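PDB 5BP8: Ent-copalyl diphosphate synthase from Streptomyces platensis, which is a terpene cyclase of the squalene-hopene cyclase-like type, a largely helical protein built from alpha/alpha barrels. Local coordinates for residues W24-P29 with A247-P252; S30-A35 with H496-Y501; Y70-T75 with G119-T124. All coordinates share one frame; numbering follows the deposited sequence.

Interaction 1. Residues W24-P29 with A247-P252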
# COMPACT_ATOMS: atom_id res chain seq x y z
N TRP A 24 -14.16 5.78 -3.90
CA TRP A 24 -13.02 5.80 -2.97
C TRP A 24 -11.95 4.76 -3.32
O TRP A 24 -10.78 4.95 -3.04
CB TRP A 24 -13.50 5.48 -1.56
CG TRP A 24 -14.46 6.48 -0.95
CD1 TRP A 24 -15.81 6.62 -1.20
CD2 TRP A 24 -14.13 7.48 0.02
NE1 TRP A 24 -16.33 7.63 -0.41
CE2 TRP A 24 -15.32 8.17 0.35
CE3 TRP A 24 -12.95 7.82 0.67
CZ2 TRP A 24 -15.34 9.19 1.29
CZ3 TRP A 24 -12.97 8.81 1.59
CH2 TRP A 24 -14.16 9.49 1.92
N GLY A 25 -12.38 3.62 -3.85
CA GLY A 25 -11.55 2.43 -3.88
C GLY A 25 -11.61 1.78 -2.51
O GLY A 25 -11.99 2.43 -1.52
N LEU A 26 -11.26 0.51 -2.43
CA LEU A 26 -11.36 -0.24 -1.17
C LEU A 26 -9.99 -0.63 -0.64
O LEU A 26 -9.23 -1.40 -1.27
CB LEU A 26 -12.26 -1.48 -1.32
CG LEU A 26 -12.39 -2.39 -0.10
CD1 LEU A 26 -12.92 -1.64 1.12
CD2 LEU A 26 -13.31 -3.58 -0.44
N VAL A 27 -9.67 -0.06 0.52
CA VAL A 27 -8.48 -0.42 1.30
C VAL A 27 -8.96 -0.85 2.66
O VAL A 27 -9.68 -0.07 3.33
CB VAL A 27 -7.45 0.73 1.42
CG1 VAL A 27 -6.27 0.29 2.30
CG2 VAL A 27 -6.92 1.15 0.05
N ALA A 28 -8.58 -2.05 3.10
CA ALA A 28 -9.03 -2.56 4.41
C ALA A 28 -8.39 -1.76 5.53
O ALA A 28 -7.28 -1.23 5.36
CB ALA A 28 -8.67 -4.03 4.56
N PRO A 29 -9.06 -1.67 6.68
CA PRO A 29 -8.39 -1.02 7.81
C PRO A 29 -7.12 -1.72 8.21
O PRO A 29 -6.93 -2.91 7.94
CB PRO A 29 -9.42 -1.09 8.95
CG PRO A 29 -10.74 -1.39 8.31
CD PRO A 29 -10.47 -1.99 6.95
N ALA A 247 -16.90 5.42 9.29
CA ALA A 247 -18.23 4.85 9.16
C ALA A 247 -18.25 3.67 8.22
O ALA A 247 -18.94 2.67 8.45
CB ALA A 247 -19.22 5.92 8.71
N ARG A 248 -17.44 3.76 7.17
CA ARG A 248 -17.40 2.73 6.18
C ARG A 248 -17.04 1.38 6.80
O ARG A 248 -17.55 0.34 6.38
CB ARG A 248 -16.41 3.09 5.08
CG ARG A 248 -16.39 2.08 3.95
CD ARG A 248 -15.57 2.58 2.78
NE ARG A 248 -15.68 1.68 1.64
CZ ARG A 248 -14.90 1.73 0.57
NH1 ARG A 248 -13.90 2.62 0.50
NH2 ARG A 248 -15.09 0.88 -0.42
N PHE A 249 -16.18 1.40 7.82
CA PHE A 249 -15.69 0.16 8.43
C PHE A 249 -16.14 -0.08 9.85
O PHE A 249 -15.69 -1.03 10.49
CB PHE A 249 -14.16 0.15 8.38
CG PHE A 249 -13.63 0.30 6.99
CD1 PHE A 249 -13.72 -0.77 6.10
CD2 PHE A 249 -13.17 1.52 6.53
CE1 PHE A 249 -13.27 -0.65 4.80
CE2 PHE A 249 -12.71 1.66 5.23
CZ PHE A 249 -12.77 0.56 4.36
N GLY A 250 -17.02 0.77 10.35
CA GLY A 250 -17.48 0.69 11.74
C GLY A 250 -16.46 1.08 12.79
O GLY A 250 -16.49 0.54 13.91
N GLY A 251 -15.57 2.02 12.46
CA GLY A 251 -14.60 2.58 13.43
C GLY A 251 -13.15 2.57 12.94
O GLY A 251 -12.53 3.63 12.83
N PRO A 252 -12.60 1.37 12.71
CA PRO A 252 -11.23 1.27 12.19
C PRO A 252 -11.08 1.88 10.80
O PRO A 252 -12.09 2.02 10.07
CB PRO A 252 -10.96 -0.24 12.17
CG PRO A 252 -12.00 -0.85 13.05
CD PRO A 252 -13.18 0.05 12.98
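Arg248 and Phe249, in the last turn of helix 237-249, meet the loop 24-29 that joins helices 7-20 and 31-40. The contact belongs to the helical framework of a terpene cyclase fold. The helix ends in a Schellman motif, in which Gly250, with positive phi, leaves helical geometry and takes the chain on toward Pro252.

The Arg248 side chain is extended from CG to NE and reaches the loop with its tip. CG stands anti to the backbone N (chi1 -176°). NH1 donates to Gly25 O at 2.8 Å, and the N-H...O angle of 165° makes the bond nearly straight. The oxygen lies close to the guanidinium plane, but NH1 is tilted from the plane of the carbonyl. Leu26 CD1 sits over one guanidinium face, toward its rim, 3.7 Å from NH2. Trp24 CB is 3.5 Å from NH1, and the two side chains slide past each other in opposite directions.

The Phe249 ring lies between two aliphatic groups. Pro29 CD covers one face in a CH-pi contact, 3.9 Å from the ring centroid. The opposite face receives CG of Arg248. Leu26 CD1 also comes in the ring plane at the edge, 3.8 Å from Phe249 CE1. One methyl group thus touches both the guanidinium and the phenyl ring. Val27 O approaches Phe249 CZ obliquely at 3.3 Å. Farther along, Pro29 CB meets Pro252 CB at 3.7 Å.

Arg248 NH2 also forms a salt bridge with Asp22. The two terminal nitrogens therefore hold different acceptors, which fixes the turn of the guanidinium. Its charge is probably balanced by Asp22, while the side chains of Phe249, Leu26, Pro29 and Pro252 meet through apolar contacts.

Interaction 2. Residues S30-A35 with H496-Y501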
# COMPACT_ATOMS: atom_id res chain seq x y z
N SER A 30 -6.22 -0.96 8.83
CA SER A 30 -5.11 -1.56 9.52
C SER A 30 -4.86 -0.85 10.83
O SER A 30 -5.53 0.14 11.18
CB SER A 30 -3.83 -1.58 8.65
OG SER A 30 -3.40 -0.27 8.35
N VAL A 31 -3.90 -1.38 11.58
CA VAL A 31 -3.64 -0.89 12.93
C VAL A 31 -3.09 0.53 12.93
O VAL A 31 -3.50 1.35 13.74
CB VAL A 31 -2.66 -1.85 13.63
CG1 VAL A 31 -2.12 -1.25 14.92
CG2 VAL A 31 -3.34 -3.20 13.89
N TYR A 32 -2.16 0.84 12.04
CA TYR A 32 -1.44 2.13 12.19
C TYR A 32 -2.35 3.36 12.30
O TYR A 32 -2.28 4.10 13.29
CB TYR A 32 -0.39 2.37 11.06
CG TYR A 32 0.25 3.72 11.22
CD1 TYR A 32 1.34 3.89 12.06
CD2 TYR A 32 -0.28 4.84 10.61
CE1 TYR A 32 1.89 5.13 12.27
CE2 TYR A 32 0.27 6.11 10.82
CZ TYR A 32 1.36 6.24 11.66
OH TYR A 32 1.95 7.48 11.89
N ASP A 33 -3.24 3.58 11.30
CA ASP A 33 -4.05 4.80 11.33
C ASP A 33 -5.17 4.67 12.35
O ASP A 33 -5.64 5.66 12.89
CB ASP A 33 -4.67 5.18 9.97
CG ASP A 33 -3.85 6.23 9.21
OD1 ASP A 33 -2.62 6.07 9.08
OD2 ASP A 33 -4.44 7.18 8.67
N THR A 34 -5.65 3.46 12.58
CA THR A 34 -6.68 3.29 13.58
C THR A 34 -6.17 3.79 14.94
O THR A 34 -6.89 4.54 15.67
CB THR A 34 -7.12 1.80 13.65
OG1 THR A 34 -7.67 1.40 12.39
CG2 THR A 34 -8.13 1.59 14.72
N ALA A 35 -4.94 3.40 15.27
CA ALA A 35 -4.28 3.90 16.48
C ALA A 35 -4.03 5.42 16.43
O ALA A 35 -4.25 6.13 17.43
CB ALA A 35 -2.99 3.14 16.73
N HIS A 496 3.19 -1.57 0.80
CA HIS A 496 3.83 -0.64 1.75
C HIS A 496 3.11 0.70 1.87
O HIS A 496 2.89 1.39 0.87
CB HIS A 496 5.29 -0.38 1.39
CG HIS A 496 6.20 -1.53 1.67
ND1 HIS A 496 7.52 -1.53 1.31
CD2 HIS A 496 5.97 -2.74 2.24
CE1 HIS A 496 8.08 -2.68 1.66
NE2 HIS A 496 7.16 -3.42 2.24
N ASP A 497 2.75 1.07 3.10
CA ASP A 497 2.46 2.48 3.37
C ASP A 497 2.99 2.82 4.77
O ASP A 497 4.19 2.72 5.01
CB ASP A 497 0.99 2.84 3.12
CG ASP A 497 0.72 4.32 3.30
OD1 ASP A 497 1.62 5.13 2.96
OD2 ASP A 497 -0.30 4.71 3.90
N LYS A 498 2.14 3.20 5.71
CA LYS A 498 2.61 3.43 7.05
C LYS A 498 2.98 2.09 7.67
O LYS A 498 4.09 1.92 8.18
CB LYS A 498 1.49 4.12 7.90
CG LYS A 498 1.14 5.54 7.45
CD LYS A 498 2.20 6.54 7.83
CE LYS A 498 1.96 7.89 7.16
NZ LYS A 498 0.70 8.50 7.65
N ASP A 499 2.02 1.18 7.68
CA ASP A 499 2.29 -0.24 7.93
C ASP A 499 2.15 -0.89 6.55
O ASP A 499 2.81 -0.41 5.60
CB ASP A 499 1.51 -0.92 9.11
CG ASP A 499 -0.05 -0.66 9.16
OD1 ASP A 499 -0.68 -0.26 8.16
OD2 ASP A 499 -0.64 -0.92 10.28
N ILE A 500 1.39 -1.95 6.42
CA ILE A 500 1.13 -2.59 5.11
C ILE A 500 -0.39 -2.76 4.95
O ILE A 500 -1.10 -3.08 5.91
CB ILE A 500 1.86 -3.93 4.89
CG1 ILE A 500 1.81 -4.87 6.12
CG2 ILE A 500 3.31 -3.66 4.54
CD1 ILE A 500 2.65 -6.13 5.97
N TYR A 501 -0.88 -2.44 3.75
CA TYR A 501 -2.30 -2.36 3.47
C TYR A 501 -2.75 -3.29 2.38
O TYR A 501 -1.94 -3.72 1.54
CB TYR A 501 -2.69 -0.92 3.12
CG TYR A 501 -2.24 -0.39 1.78
CD1 TYR A 501 -1.02 0.29 1.64
CD2 TYR A 501 -3.06 -0.51 0.65
CE1 TYR A 501 -0.62 0.77 0.42
CE2 TYR A 501 -2.66 -0.01 -0.57
CZ TYR A 501 -1.46 0.65 -0.68
OH TYR A 501 -1.07 1.14 -1.92
O HOH W 1 -1.82 7.48 6.97
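Lys498 lies over the ring of Tyr32, where the turn of a small beta hairpin (strands 495-496 and 500-501) meets the start of helix 31-40. Lys498 CB makes a CH-pi contact over one ring face, toward the rim, 3.3 Å from Tyr32 CD2. CG comes next, 3.5 Å from Tyr32 CE2. The chain bends at chi2 (-74°), and CD stays over the same face, near its rim, 3.6 Å from Tyr32 CE2. A second bend, at chi4, turns NZ toward polar partners. NZ donates to a water at 2.8 Å, and that water donates to Asp33 OD1 at 2.7 Å. Asp33 OD2 accepts from Ala222 N. Lys498 NZ also forms a salt bridge with Glu194, which accepts a bond from Tyr32 OH, and a hydrogen bond with His191 O. The buried ammonium is well supplied with acceptors.

Asp499 closes the other side of the contact. Its carboxylate faces the first turn of the helix, whose N-H groups would probably favour a negative charge there. Tyr32 N donates to OD2 at 2.9 Å from above the carboxylate plane, 43° out of it. Ser30 OG donates to OD1 at 2.7 Å, on the syn lone pair of that oxygen.

Interaction 3. Residues Y70-T75 with G119-T124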
# COMPACT_ATOMS: atom_id res chain seq x y z
N TYR A 70 7.87 -5.85 10.45
CA TYR A 70 6.72 -5.11 10.00
C TYR A 70 5.83 -4.79 11.23
O TYR A 70 4.85 -4.06 11.12
CB TYR A 70 5.93 -5.85 8.95
CG TYR A 70 6.55 -5.74 7.56
CD1 TYR A 70 6.27 -4.65 6.75
CD2 TYR A 70 7.44 -6.68 7.09
CE1 TYR A 70 6.84 -4.51 5.49
CE2 TYR A 70 8.00 -6.57 5.82
CZ TYR A 70 7.71 -5.48 5.03
OH TYR A 70 8.26 -5.33 3.76
N GLY A 71 6.15 -5.40 12.37
CA GLY A 71 5.43 -5.07 13.62
C GLY A 71 5.87 -3.77 14.27
O GLY A 71 5.17 -3.24 15.16
N LEU A 72 7.03 -3.24 13.90
CA LEU A 72 7.60 -2.11 14.65
C LEU A 72 6.71 -0.86 14.55
O LEU A 72 6.25 -0.31 15.57
CB LEU A 72 9.02 -1.80 14.19
CG LEU A 72 9.68 -0.55 14.81
CD1 LEU A 72 9.70 -0.63 16.33
CD2 LEU A 72 11.08 -0.37 14.26
N VAL A 73 6.42 -0.43 13.32
CA VAL A 73 5.59 0.78 13.18
C VAL A 73 4.17 0.65 13.78
O VAL A 73 3.74 1.51 14.57
CB VAL A 73 5.54 1.25 11.72
CG1 VAL A 73 4.43 2.25 11.51
CG2 VAL A 73 6.91 1.80 11.32
N PRO A 74 3.43 -0.42 13.45
CA PRO A 74 2.11 -0.47 14.06
C PRO A 74 2.10 -0.66 15.59
O PRO A 74 1.18 -0.15 16.26
CB PRO A 74 1.44 -1.65 13.35
CG PRO A 74 2.55 -2.47 12.82
CD PRO A 74 3.63 -1.50 12.48
N THR A 75 3.11 -1.34 16.14
CA THR A 75 3.20 -1.51 17.60
C THR A 75 3.49 -0.16 18.24
O THR A 75 2.85 0.25 19.25
CB THR A 75 4.23 -2.59 18.00
OG1 THR A 75 3.89 -3.83 17.39
CG2 THR A 75 4.26 -2.75 19.52
N GLY A 119 15.21 -5.06 16.20
CA GLY A 119 15.09 -6.02 15.09
C GLY A 119 15.17 -5.28 13.77
O GLY A 119 15.50 -4.08 13.74
N PRO A 120 14.86 -5.99 12.66
CA PRO A 120 14.89 -5.35 11.34
C PRO A 120 13.86 -4.25 11.23
O PRO A 120 12.80 -4.30 11.89
CB PRO A 120 14.58 -6.49 10.35
CG PRO A 120 14.34 -7.72 11.15
CD PRO A 120 14.37 -7.39 12.61
N VAL A 121 14.16 -3.27 10.39
CA VAL A 121 13.22 -2.20 10.14
C VAL A 121 12.97 -2.19 8.64
O VAL A 121 13.82 -1.76 7.87
CB VAL A 121 13.73 -0.82 10.61
CG1 VAL A 121 12.69 0.26 10.29
CG2 VAL A 121 14.06 -0.83 12.11
N PRO A 122 11.81 -2.72 8.21
CA PRO A 122 11.52 -2.66 6.79
C PRO A 122 11.32 -1.25 6.29
O PRO A 122 10.96 -0.33 7.06
CB PRO A 122 10.21 -3.45 6.64
CG PRO A 122 9.75 -3.82 8.01
CD PRO A 122 10.84 -3.52 8.98
N ASP A 123 11.54 -1.07 4.99
CA ASP A 123 11.44 0.25 4.40
C ASP A 123 10.01 0.57 4.02
O ASP A 123 9.65 0.65 2.84
CB ASP A 123 12.40 0.35 3.22
CG ASP A 123 13.86 0.30 3.64
OD1 ASP A 123 14.25 0.97 4.62
OD2 ASP A 123 14.62 -0.42 2.98
N THR A 124 9.17 0.76 5.05
CA THR A 124 7.83 1.20 4.83
C THR A 124 7.89 2.70 4.59
O THR A 124 8.91 3.37 4.84
CB THR A 124 6.91 0.86 6.03
OG1 THR A 124 7.52 1.29 7.24
CG2 THR A 124 6.62 -0.62 6.12
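Tyr70 lays one face of its ring on Pro122, where the approach to helix 72-86 meets the loop between helices 98-116 and 127-144. The contact closes a helix-loop junction in the largely helical terpene cyclase fold.

The ring and the proline cross obliquely. Tyr70 CG stands beside its own backbone N (chi1 -80°), and Pro122 CG lies close to both. Pro122 CG is over the centre of the ring, 3.6 Å from the centroid and only 5° off the ring normal. This is a CH-pi contact seated almost exactly on the ring axis. Pro122 CB covers the phenol end of the same face and comes within 3.6 Å of Tyr70 CZ. Two carbons of one proline ring thus span the aromatic face.

Thr124 slides past Tyr70 in the opposite direction. Its CG2 approaches obliquely, 3.9 Å from Tyr70 CE1. The chain reaches Thr124 through an inverse gamma turn centred on Asp123. Thr124 OG1, in turn, is 4.2 Å from Val73 CG2, a looser contact. Leu72 CD2 and Val121 CG2 meet at 3.7 Å. Leu72 also packs on Leu112 and Leu116 of helix 98-116, and Val73 on Val127 and Val130 of helix 127-144. The apolar contact therefore runs on into both neighbouring helices.

No hydrogen bond joins the two segments. The polar end of Tyr70 looks elsewhere: its OH bonds to His496, and its ring also meets Trp445 with the planes nearly perpendicular.

Inside 70-75, Thr75 OG1 is also hydrogen-bonded to Trp64 N. Gly71 O accepts from both Thr75 N at 3.0 Å and Thr75 OG1 at 2.6 Å, and the two donors reach it from opposite faces of its plane.

Overall arrangement
Interaction 2 sits between the other two. Its centre is 12 Å from that of interaction 1 and 11 Å from that of interaction 3. Interactions 1 and 3 do not touch; their nearest atoms are about 10 Å apart. Segments 24-29 and 30-35 are continuous in the chain. Val27 CG1 packs on Tyr501 CD2 at 3.7 Å, and Pro252 CA on Thr34 OG1 at 3.6 Å. Toward interaction 3, His496 NE2 and Tyr70 OH lie 2.7 Å apart in a probable hydrogen bond, and Asp497 O is 3.4 Å from Thr124 CB. The hairpin 495-501 thus touches loop 24-29 and both segments of interaction 3. Interaction 3 is nested within the loops closed by both others.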